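PDB 6FDF: tRNA (cytosine(38)-C(5))-methyltransferase from Schizosaccharomyces pombe, which methylates cytosine 38 in the anticodon loop of tRNA(Asp), and more weakly of tRNA(Glu), using S-adenosyl-L-methionine, while lacking DNA-methylation activity. Local coordinates for residues 36-40 against 73-77; 117-121 against 172-176; 122-128 against 167-173; 155-161 against 186-192. All blocks are in the same frame, centred on the assembly; numbering follows the deposited sequence.

Interaction 1. Residues 36-40 against 73-77; sequences IVCAI and AFDCK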
# COMPACT_ATOMS: atom_id res chain seq x y z
N ILE A 36 15.55 6.30 -8.16
CA ILE A 36 14.53 7.18 -7.60
C ILE A 36 15.15 8.57 -7.52
O ILE A 36 15.98 8.84 -6.64
CB ILE A 36 14.04 6.71 -6.22
CG1 ILE A 36 13.48 5.29 -6.29
CG2 ILE A 36 12.97 7.66 -5.68
CD1 ILE A 36 12.37 5.13 -7.25
N VAL A 37 14.77 9.44 -8.45
CA VAL A 37 15.32 10.79 -8.46
C VAL A 37 14.85 11.56 -7.24
O VAL A 37 15.62 12.31 -6.62
CB VAL A 37 14.92 11.50 -9.77
CG1 VAL A 37 15.28 12.97 -9.73
CG2 VAL A 37 15.58 10.81 -10.96
N CYS A 38 13.58 11.39 -6.87
CA CYS A 38 13.01 12.07 -5.72
C CYS A 38 11.83 11.25 -5.23
O CYS A 38 11.10 10.66 -6.04
CB CYS A 38 12.56 13.49 -6.06
SG CYS A 38 12.23 14.54 -4.60
N ALA A 39 11.65 11.22 -3.92
CA ALA A 39 10.46 10.68 -3.28
C ALA A 39 9.82 11.83 -2.52
O ALA A 39 10.50 12.54 -1.78
CB ALA A 39 10.82 9.53 -2.34
N ILE A 40 8.53 12.06 -2.74
CA ILE A 40 7.86 13.24 -2.19
C ILE A 40 6.76 12.80 -1.24
O ILE A 40 5.86 12.04 -1.63
CB ILE A 40 7.29 14.13 -3.30
CG1 ILE A 40 8.42 14.62 -4.21
CG2 ILE A 40 6.57 15.32 -2.69
CD1 ILE A 40 7.97 15.59 -5.27
N ALA A 73 12.45 19.48 -14.03
CA ALA A 73 13.72 19.27 -13.35
C ALA A 73 13.89 17.82 -12.89
O ALA A 73 15.00 17.27 -12.97
CB ALA A 73 13.84 20.22 -12.16
N PHE A 74 12.82 17.19 -12.40
CA PHE A 74 12.89 15.78 -12.04
C PHE A 74 13.27 14.92 -13.24
O PHE A 74 14.05 13.97 -13.11
CB PHE A 74 11.56 15.30 -11.45
CG PHE A 74 11.25 15.89 -10.11
CD1 PHE A 74 12.24 16.04 -9.15
CD2 PHE A 74 9.96 16.28 -9.79
CE1 PHE A 74 11.96 16.58 -7.91
CE2 PHE A 74 9.67 16.83 -8.55
CZ PHE A 74 10.66 16.98 -7.61
N ASP A 75 12.67 15.21 -14.40
CA ASP A 75 13.00 14.54 -15.66
C ASP A 75 12.91 13.02 -15.53
O ASP A 75 13.87 12.28 -15.79
CB ASP A 75 14.37 14.98 -16.16
CG ASP A 75 14.66 14.49 -17.57
OD1 ASP A 75 13.73 14.47 -18.40
OD2 ASP A 75 15.83 14.13 -17.84
N CYS A 76 11.74 12.54 -15.11
CA CYS A 76 11.54 11.13 -14.81
C CYS A 76 10.65 10.47 -15.85
O CYS A 76 9.66 11.06 -16.31
CB CYS A 76 10.94 10.95 -13.42
SG CYS A 76 12.16 11.22 -12.11
N LYS A 77 11.00 9.25 -16.22
CA LYS A 77 10.28 8.51 -17.24
C LYS A 77 9.20 7.61 -16.66
O LYS A 77 8.27 7.23 -17.39
CB LYS A 77 11.29 7.69 -18.06
CG LYS A 77 10.72 6.96 -19.26
CD LYS A 77 11.84 6.32 -20.08
CE LYS A 77 12.37 7.26 -21.17
NZ LYS A 77 12.78 8.60 -20.67
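F74, at the end of helix 68-74, packs the helix against strand 34-41, with C76 adding a second contact. Along 36-40, I36 turns away from this contact and packs on V13 and E15 of strand 11-16. V37 comes next, and its near-helical backbone angles (phi/psi -66/-41) break the usual strand alternation, so that V37 and C38 in succession both direct CB toward 73-77. V37 CB meets C76 SG at 3.6 Å, and V37 CG1 lies 3.7 Å from the carbonyl F74 O. C38 places its CB 3.7 Å from F74 CE1 and its sulfur SG 4.8 Å from the centroid of the F74 ring, an oblique sulfur-aromatic contact. At I40 the contact resumes, with I40 CD1 extending to 3.8 Å from F74 CZ. No hydrogen bond joins the two segments; the attachment is apolar and sulfur-rich. D75, with positive phi, is the first residue to leave the helix, and it turns the chain so that C76 points back toward the strand. The carbonyls of F74 and D75 accept hydrogen bonds from the R12 guanidinium (NH2 and NE). The side chain of I40 is about 5 Å from the bound S-adenosyl-L-homocysteine, so the packing lies close to the cofactor. Helix 68-74, joining parallel strands 58-60 and 78-81, belongs to the β-α-β layering of the Rossmann-like class I methyltransferase fold.

Interaction 2. Residues 117-121 against 172-176; sequences NLPEY and LARLN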
# COMPACT_ATOMS: atom_id res chain seq x y z
N ASN A 117 8.54 16.71 -21.23
CA ASN A 117 8.65 15.32 -21.66
C ASN A 117 7.70 14.48 -20.83
O ASN A 117 8.00 14.16 -19.67
CB ASN A 117 10.08 14.81 -21.54
CG ASN A 117 11.06 15.64 -22.34
OD1 ASN A 117 11.89 16.36 -21.78
ND2 ASN A 117 10.96 15.55 -23.66
N LEU A 118 6.54 14.15 -21.40
CA LEU A 118 5.57 13.32 -20.70
C LEU A 118 6.25 12.03 -20.23
O LEU A 118 7.03 11.43 -20.98
CB LEU A 118 4.40 12.98 -21.62
CG LEU A 118 3.43 14.09 -22.00
CD1 LEU A 118 2.52 13.61 -23.12
CD2 LEU A 118 2.61 14.48 -20.78
N PRO A 119 5.99 11.58 -19.00
CA PRO A 119 6.55 10.30 -18.57
C PRO A 119 6.00 9.19 -19.45
O PRO A 119 4.84 9.20 -19.86
CB PRO A 119 6.07 10.16 -17.12
CG PRO A 119 4.87 11.05 -17.02
CD PRO A 119 5.15 12.20 -17.96
N GLU A 120 6.86 8.22 -19.77
CA GLU A 120 6.42 7.13 -20.63
C GLU A 120 5.60 6.11 -19.87
O GLU A 120 4.86 5.34 -20.49
CB GLU A 120 7.63 6.49 -21.30
CG GLU A 120 8.29 7.41 -22.32
CD GLU A 120 9.51 6.81 -22.98
OE1 GLU A 120 9.88 5.67 -22.64
OE2 GLU A 120 10.10 7.49 -23.85
N TYR A 121 5.71 6.07 -18.54
CA TYR A 121 4.99 5.10 -17.73
C TYR A 121 4.47 5.76 -16.47
O TYR A 121 5.18 6.55 -15.84
CB TYR A 121 5.89 3.91 -17.35
CG TYR A 121 6.50 3.23 -18.56
CD1 TYR A 121 7.67 3.71 -19.13
CD2 TYR A 121 5.88 2.14 -19.15
CE1 TYR A 121 8.22 3.10 -20.24
CE2 TYR A 121 6.42 1.53 -20.26
CZ TYR A 121 7.59 2.01 -20.80
OH TYR A 121 8.13 1.40 -21.91
N LEU A 172 -2.40 1.35 -14.69
CA LEU A 172 -1.11 1.25 -15.37
C LEU A 172 -1.25 1.94 -16.71
O LEU A 172 -2.13 1.59 -17.50
CB LEU A 172 -0.70 -0.21 -15.57
CG LEU A 172 -0.06 -0.97 -14.40
CD1 LEU A 172 -1.00 -1.07 -13.21
CD2 LEU A 172 0.36 -2.36 -14.85
N ALA A 173 -0.38 2.92 -16.98
CA ALA A 173 -0.48 3.73 -18.19
C ALA A 173 0.85 3.72 -18.94
O ALA A 173 1.90 3.95 -18.33
CB ALA A 173 -0.88 5.18 -17.87
N ARG A 174 0.79 3.45 -20.24
CA ARG A 174 1.94 3.56 -21.13
C ARG A 174 1.67 4.63 -22.18
O ARG A 174 0.64 4.58 -22.86
CB ARG A 174 2.24 2.24 -21.85
CG ARG A 174 2.61 1.07 -20.96
CD ARG A 174 2.67 -0.19 -21.80
NE ARG A 174 3.18 -1.34 -21.07
CZ ARG A 174 3.09 -2.60 -21.50
NH1 ARG A 174 3.57 -3.60 -20.77
NH2 ARG A 174 2.51 -2.85 -22.67
N LEU A 175 2.60 5.57 -22.32
CA LEU A 175 2.49 6.60 -23.35
C LEU A 175 2.63 6.00 -24.74
O LEU A 175 3.54 5.20 -24.99
CB LEU A 175 3.56 7.67 -23.12
CG LEU A 175 3.54 8.88 -24.05
CD1 LEU A 175 2.31 9.75 -23.81
CD2 LEU A 175 4.81 9.68 -23.84
N ASN A 176 1.73 6.40 -25.65
CA ASN A 176 1.80 6.05 -27.07
C ASN A 176 2.04 4.55 -27.30
O ASN A 176 2.92 4.15 -28.07
CB ASN A 176 2.87 6.88 -27.79
CG ASN A 176 2.59 8.38 -27.72
OD1 ASN A 176 3.51 9.18 -27.55
ND2 ASN A 176 1.33 8.75 -27.87
O HOH W 1 5.31 4.13 -23.16
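The loop before strand 121-127 enters the pairing with strand 168-175 at E120 and Y121, and the side chains around this junction adopt well-defined rotamers. L118 (m, t) and L175 (t, p) reach toward each other and bring L118 CD1 to 3.9 Å from L175 CD1; Y148 of strand 148-155 lines both leucines. E120 takes an extended m, t conformation that carries its carboxylate away from the strand, with E120 CG still 4.4 Å from L175 CD2. Y121, with chi1 m, brings its CD2 to 3.9 Å from R174 CG, an oblique approach. R174 itself is stretched out (m, t, t), which takes its guanidinium beyond the loop to the carbonyls of L327 and L328 and to cation-pi contacts with F177 and W181. Beneath these side chains the backbone is joined by one direct hydrogen bond, from L175 N to E120 O at 2.9 Å. A water reinforces it by donating to E120 O (3.0 Å) and to L175 O (2.8 Å). Y121 and R174 form an antiparallel, non-hydrogen-bonded pair, flanked by CA-H...O contacts from R174 CA to E120 O (3.5 Å) and from Y121 CA to A173 O (3.4 Å). The pairing thus opens at the start of strand 121-127, where the parallel part of a class I methyltransferase sheet meets its characteristic antiparallel strand, here 168-175.

Interaction 3. Residues 122-128 against 167-173; sequences ILIENVQ and SRWYGLA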
# COMPACT_ATOMS: atom_id res chain seq x y z
N ILE A 122 3.24 5.43 -16.09
CA ILE A 122 2.63 5.93 -14.86
C ILE A 122 1.95 4.76 -14.16
O ILE A 122 1.26 3.97 -14.81
CB ILE A 122 1.61 7.05 -15.14
CG1 ILE A 122 2.27 8.20 -15.90
CG2 ILE A 122 0.99 7.54 -13.84
CD1 ILE A 122 1.28 9.26 -16.34
N LEU A 123 2.16 4.65 -12.85
CA LEU A 123 1.51 3.64 -12.02
C LEU A 123 0.74 4.37 -10.92
O LEU A 123 1.33 5.16 -10.18
CB LEU A 123 2.54 2.69 -11.40
CG LEU A 123 1.96 1.71 -10.38
CD1 LEU A 123 1.00 0.80 -11.07
CD2 LEU A 123 3.07 0.92 -9.71
N ILE A 124 -0.56 4.11 -10.83
CA ILE A 124 -1.44 4.72 -9.85
C ILE A 124 -2.04 3.62 -8.99
O ILE A 124 -2.51 2.61 -9.52
CB ILE A 124 -2.55 5.54 -10.52
CG1 ILE A 124 -1.95 6.53 -11.53
CG2 ILE A 124 -3.36 6.32 -9.47
CD1 ILE A 124 -3.00 7.29 -12.31
N GLU A 125 -2.02 3.81 -7.67
CA GLU A 125 -2.64 2.87 -6.74
C GLU A 125 -3.63 3.62 -5.87
O GLU A 125 -3.39 4.76 -5.47
CB GLU A 125 -1.57 2.18 -5.87
CG GLU A 125 -2.11 1.03 -5.03
CD GLU A 125 -2.37 1.42 -3.58
OE1 GLU A 125 -2.28 2.62 -3.25
OE2 GLU A 125 -2.64 0.51 -2.77
N ASN A 126 -4.77 3.00 -5.57
CA ASN A 126 -5.75 3.66 -4.72
C ASN A 126 -6.66 2.61 -4.09
O ASN A 126 -6.55 1.41 -4.38
CB ASN A 126 -6.56 4.69 -5.51
CG ASN A 126 -6.85 5.93 -4.71
OD1 ASN A 126 -7.90 6.05 -4.08
ND2 ASN A 126 -5.89 6.85 -4.69
N VAL A 127 -7.56 3.06 -3.23
CA VAL A 127 -8.50 2.16 -2.57
C VAL A 127 -9.59 1.74 -3.54
O VAL A 127 -9.91 2.44 -4.52
CB VAL A 127 -9.11 2.81 -1.31
CG1 VAL A 127 -8.01 3.21 -0.34
CG2 VAL A 127 -9.97 4.00 -1.69
N GLN A 128 -10.17 0.57 -3.29
CA GLN A 128 -11.32 0.12 -4.05
C GLN A 128 -12.44 1.15 -3.96
O GLN A 128 -12.72 1.70 -2.90
CB GLN A 128 -11.80 -1.23 -3.52
CG GLN A 128 -12.94 -1.85 -4.31
CD GLN A 128 -13.25 -3.26 -3.87
OE1 GLN A 128 -12.93 -3.65 -2.75
NE2 GLN A 128 -13.87 -4.03 -4.75
N SER A 167 -7.78 -5.30 -0.93
CA SER A 167 -8.21 -5.01 -2.29
C SER A 167 -7.89 -3.56 -2.61
O SER A 167 -8.22 -2.65 -1.84
CB SER A 167 -9.70 -5.28 -2.46
OG SER A 167 -9.97 -6.66 -2.30
N ARG A 168 -7.24 -3.35 -3.75
CA ARG A 168 -6.84 -2.01 -4.18
C ARG A 168 -7.07 -1.88 -5.67
O ARG A 168 -6.98 -2.86 -6.42
CB ARG A 168 -5.37 -1.73 -3.86
CG ARG A 168 -5.07 -1.70 -2.37
CD ARG A 168 -5.78 -0.50 -1.75
NE ARG A 168 -5.35 -0.22 -0.39
CZ ARG A 168 -6.02 -0.57 0.71
NH1 ARG A 168 -5.55 -0.24 1.90
NH2 ARG A 168 -7.16 -1.24 0.60
N TRP A 169 -7.36 -0.65 -6.10
CA TRP A 169 -7.41 -0.30 -7.51
C TRP A 169 -6.02 0.06 -8.00
O TRP A 169 -5.24 0.69 -7.28
CB TRP A 169 -8.36 0.88 -7.72
CG TRP A 169 -8.47 1.36 -9.14
CD1 TRP A 169 -9.38 0.96 -10.07
CD2 TRP A 169 -7.67 2.37 -9.77
NE1 TRP A 169 -9.19 1.64 -11.25
CE2 TRP A 169 -8.14 2.51 -11.09
CE3 TRP A 169 -6.60 3.16 -9.34
CZ2 TRP A 169 -7.58 3.41 -12.00
CZ3 TRP A 169 -6.03 4.06 -10.25
CH2 TRP A 169 -6.53 4.17 -11.56
N TYR A 170 -5.71 -0.34 -9.24
CA TYR A 170 -4.45 -0.00 -9.88
C TYR A 170 -4.70 0.50 -11.29
O TYR A 170 -5.50 -0.08 -12.03
CB TYR A 170 -3.51 -1.21 -9.96
CG TYR A 170 -3.16 -1.79 -8.62
CD1 TYR A 170 -2.05 -1.33 -7.92
CD2 TYR A 170 -3.91 -2.83 -8.07
CE1 TYR A 170 -1.71 -1.89 -6.70
CE2 TYR A 170 -3.58 -3.37 -6.85
CZ TYR A 170 -2.48 -2.90 -6.17
OH TYR A 170 -2.14 -3.44 -4.95
N GLY A 171 -4.03 1.59 -11.64
CA GLY A 171 -3.99 2.07 -13.01
C GLY A 171 -2.58 2.02 -13.55
O GLY A 171 -1.65 2.54 -12.93
N LEU A 172 -2.40 1.35 -14.69
CA LEU A 172 -1.11 1.25 -15.37
C LEU A 172 -1.25 1.94 -16.71
O LEU A 172 -2.13 1.59 -17.50
CB LEU A 172 -0.70 -0.21 -15.57
CG LEU A 172 -0.06 -0.97 -14.40
CD1 LEU A 172 -1.00 -1.07 -13.21
CD2 LEU A 172 0.36 -2.36 -14.85
N ALA A 173 -0.38 2.92 -16.98
CA ALA A 173 -0.48 3.73 -18.19
C ALA A 173 0.85 3.72 -18.94
O ALA A 173 1.90 3.95 -18.33
CB ALA A 173 -0.88 5.18 -17.87
O HOH W 2 -1.33 -2.20 -2.75
O HOH W 3 -2.62 0.46 -0.32
O HOH W 4 -9.85 -0.58 -0.76
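At the apolar centre, I124 CG2 touches the edge of the W169 ring at CZ3 (3.6 Å), and on the other face L123 CD1 meets L172 CD1 at 3.5 Å. These pairs lie on neighbouring antiparallel strands in the Rossmann-like methyltransferase sheet. G171 opposes I124; a CB there would come within 2.6 Å of W169 CH2. From I122 to N126 hydrogen-bonded and non-hydrogen-bonded pairs alternate: I122 with A173, I124 with G171 and N126 with W169 each exchange two backbone hydrogen bonds, as from I124 N to G171 O at 2.8 Å. Farther along, E125, N126 and V127 spell the ENV sequence of motif VI in cytosine-C5 methyltransferases. The N126 side chain is about 4 Å from that of C85, the predicted active-site residue, while E125 OE1 bonds to S82. At the polar edge, E125 OE2 and R168 NE form a long salt bridge (3.7 Å), bridged more closely by a water 2.5 Å from E125 OE2 and 2.8 Å from R168 NE.

Interaction 4. Residues 155-161 against 186-192; sequences LSPNQFN and VFQFSEV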
# COMPACT_ATOMS: atom_id res chain seq x y z
N LEU A 155 -7.17 -5.68 -7.43
CA LEU A 155 -6.37 -6.84 -7.08
C LEU A 155 -6.18 -6.87 -5.57
O LEU A 155 -6.08 -5.83 -4.92
CB LEU A 155 -5.00 -6.84 -7.78
CG LEU A 155 -5.02 -6.88 -9.31
CD1 LEU A 155 -3.66 -6.50 -9.88
CD2 LEU A 155 -5.44 -8.27 -9.79
N SER A 156 -6.14 -8.08 -5.02
CA SER A 156 -5.88 -8.25 -3.60
C SER A 156 -4.75 -9.26 -3.42
O SER A 156 -4.59 -10.16 -4.25
CB SER A 156 -7.14 -8.74 -2.87
OG SER A 156 -6.89 -9.05 -1.51
N PRO A 157 -3.97 -9.15 -2.34
CA PRO A 157 -2.87 -10.10 -2.14
C PRO A 157 -3.33 -11.55 -2.05
O PRO A 157 -2.58 -12.46 -2.42
CB PRO A 157 -2.21 -9.62 -0.84
CG PRO A 157 -2.57 -8.16 -0.76
CD PRO A 157 -3.95 -8.06 -1.34
N ASN A 158 -4.55 -11.80 -1.58
CA ASN A 158 -4.97 -13.19 -1.47
C ASN A 158 -5.31 -13.81 -2.82
O ASN A 158 -5.72 -14.98 -2.86
CB ASN A 158 -6.16 -13.32 -0.50
CG ASN A 158 -7.36 -12.48 -0.89
OD1 ASN A 158 -7.58 -12.18 -2.07
ND2 ASN A 158 -8.15 -12.09 0.11
N GLN A 159 -5.11 -13.08 -3.92
CA GLN A 159 -5.11 -13.67 -5.26
C GLN A 159 -3.73 -14.14 -5.67
O GLN A 159 -3.58 -14.72 -6.75
CB GLN A 159 -5.62 -12.65 -6.28
CG GLN A 159 -7.03 -12.16 -6.05
CD GLN A 159 -7.43 -11.11 -7.06
OE1 GLN A 159 -6.94 -9.98 -7.03
NE2 GLN A 159 -8.30 -11.49 -7.99
N PHE A 160 -2.72 -13.88 -4.84
CA PHE A 160 -1.33 -14.19 -5.14
C PHE A 160 -0.73 -15.04 -4.03
O PHE A 160 0.48 -14.99 -3.78
CB PHE A 160 -0.52 -12.91 -5.33
CG PHE A 160 -1.01 -12.03 -6.46
CD1 PHE A 160 -2.03 -11.11 -6.25
CD2 PHE A 160 -0.45 -12.12 -7.73
CE1 PHE A 160 -2.48 -10.29 -7.28
CE2 PHE A 160 -0.90 -11.31 -8.76
CZ PHE A 160 -1.91 -10.39 -8.54
N ASN A 161 -1.57 -15.84 -3.35
CA ASN A 161 -1.12 -16.75 -2.30
C ASN A 161 -0.48 -15.99 -1.15
O ASN A 161 0.57 -16.39 -0.63
CB ASN A 161 -0.16 -17.79 -2.82
CG ASN A 161 0.10 -18.93 -1.84
OD1 ASN A 161 -0.73 -19.22 -0.98
ND2 ASN A 161 1.24 -19.59 -2.00
N VAL A 186 -0.78 -10.06 -15.11
CA VAL A 186 0.03 -10.02 -13.91
C VAL A 186 0.07 -11.38 -13.22
O VAL A 186 1.00 -11.66 -12.46
CB VAL A 186 -0.51 -8.92 -12.97
CG1 VAL A 186 -1.75 -9.38 -12.22
CG2 VAL A 186 0.55 -8.44 -12.03
N PHE A 187 -0.93 -12.24 -13.46
CA PHE A 187 -0.94 -13.54 -12.80
C PHE A 187 0.07 -14.50 -13.39
O PHE A 187 0.44 -15.47 -12.72
CB PHE A 187 -2.37 -14.11 -12.84
CG PHE A 187 -3.31 -13.36 -11.95
CD1 PHE A 187 -3.27 -13.52 -10.58
CD2 PHE A 187 -4.17 -12.41 -12.48
CE1 PHE A 187 -4.11 -12.80 -9.75
CE2 PHE A 187 -5.00 -11.67 -11.66
CZ PHE A 187 -4.98 -11.87 -10.29
N GLN A 188 0.56 -14.24 -14.60
CA GLN A 188 1.64 -15.03 -15.17
C GLN A 188 2.95 -14.84 -14.41
O GLN A 188 3.89 -15.61 -14.62
CB GLN A 188 1.84 -14.68 -16.65
CG GLN A 188 0.66 -15.02 -17.53
CD GLN A 188 0.71 -14.33 -18.88
OE1 GLN A 188 1.79 -14.15 -19.45
NE2 GLN A 188 -0.45 -13.95 -19.40
N PHE A 189 3.00 -13.85 -13.51
CA PHE A 189 4.17 -13.60 -12.68
C PHE A 189 4.07 -14.24 -11.31
O PHE A 189 5.10 -14.45 -10.67
CB PHE A 189 4.38 -12.10 -12.46
CG PHE A 189 4.71 -11.34 -13.69
CD1 PHE A 189 5.88 -11.61 -14.39
CD2 PHE A 189 3.88 -10.34 -14.14
CE1 PHE A 189 6.20 -10.90 -15.52
CE2 PHE A 189 4.19 -9.62 -15.28
CZ PHE A 189 5.35 -9.90 -15.97
N SER A 190 2.87 -14.56 -10.85
CA SER A 190 2.76 -15.12 -9.51
C SER A 190 3.09 -16.60 -9.64
O SER A 190 2.30 -17.39 -10.17
CB SER A 190 1.37 -14.90 -8.93
OG SER A 190 0.38 -15.61 -9.65
N GLU A 191 4.27 -16.97 -9.13
CA GLU A 191 4.79 -18.32 -9.26
C GLU A 191 3.86 -19.31 -8.61
O GLU A 191 3.87 -20.51 -8.92
CB GLU A 191 6.15 -18.38 -8.56
CG GLU A 191 6.41 -19.65 -7.78
CD GLU A 191 7.71 -19.62 -7.03
OE1 GLU A 191 8.34 -20.69 -6.88
OE2 GLU A 191 8.08 -18.54 -6.54
N VAL A 192 2.97 -18.78 -7.77
CA VAL A 192 2.06 -19.56 -6.96
C VAL A 192 1.16 -20.50 -7.74
O VAL A 192 0.67 -20.20 -8.83
CB VAL A 192 1.23 -18.64 -6.06
CG1 VAL A 192 0.21 -17.89 -6.87
CG2 VAL A 192 0.49 -19.56 -5.18
O HOH W 5 -2.04 -16.38 -8.22
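Two phenylalanine rings lie almost parallel yet barely overlap: the planes of F160 and F187 differ by 10°, the centroids are 4.7 Å apart, and F187 CE1 sits over one face of F160, 3.5 Å from F160 CZ. Around the edge of the F160 ring come S190 CB, 3.5 Å from F160 CD2, and V186 CG1, 3.8 Å from F160 CZ. L155 CD2 completes the apolar patch at 3.7 Å from F187 CZ. Such a patch joins two irregular connections with short 3-10 turns: 155-161 leads from strand 148-155, the edge strand of the methyltransferase sheet, toward strand 168-175, while the loop segment 186-192 comes after that second strand. Helix 318-328 closes over them, with Y323 touching F160 and V186. No direct hydrogen bond crosses, but a water donates to Q159 O (2.7 Å) and lies 2.9 Å from S190 OG. Within its own turn, Q159 folds back so that Q159 OE1 accepts from S156 N at 2.9 Å.

Interactions 1 and 3 are buried, whereas 2 and 4 are only partly so, but the chemistry follows the elements joined rather than burial. Interaction 3 is a strand ladder with six backbone hydrogen bonds; interaction 2, sharing L172 and A173, carries the pairing on into the loop before strand 121-127, with one direct bond and a water. Interactions 1 and 4 lack direct hydrogen bonds altogether and depend on aromatic packing, in one case of a helix end against a strand, in the other between loops. The sheet connects neighbours: K77 O and Y121 N, 3.0 Å apart, probably hydrogen-bond interaction 1 to 2, and R168 N and L155 O, also 3.0 Å apart, probably do the same between 3 and 4.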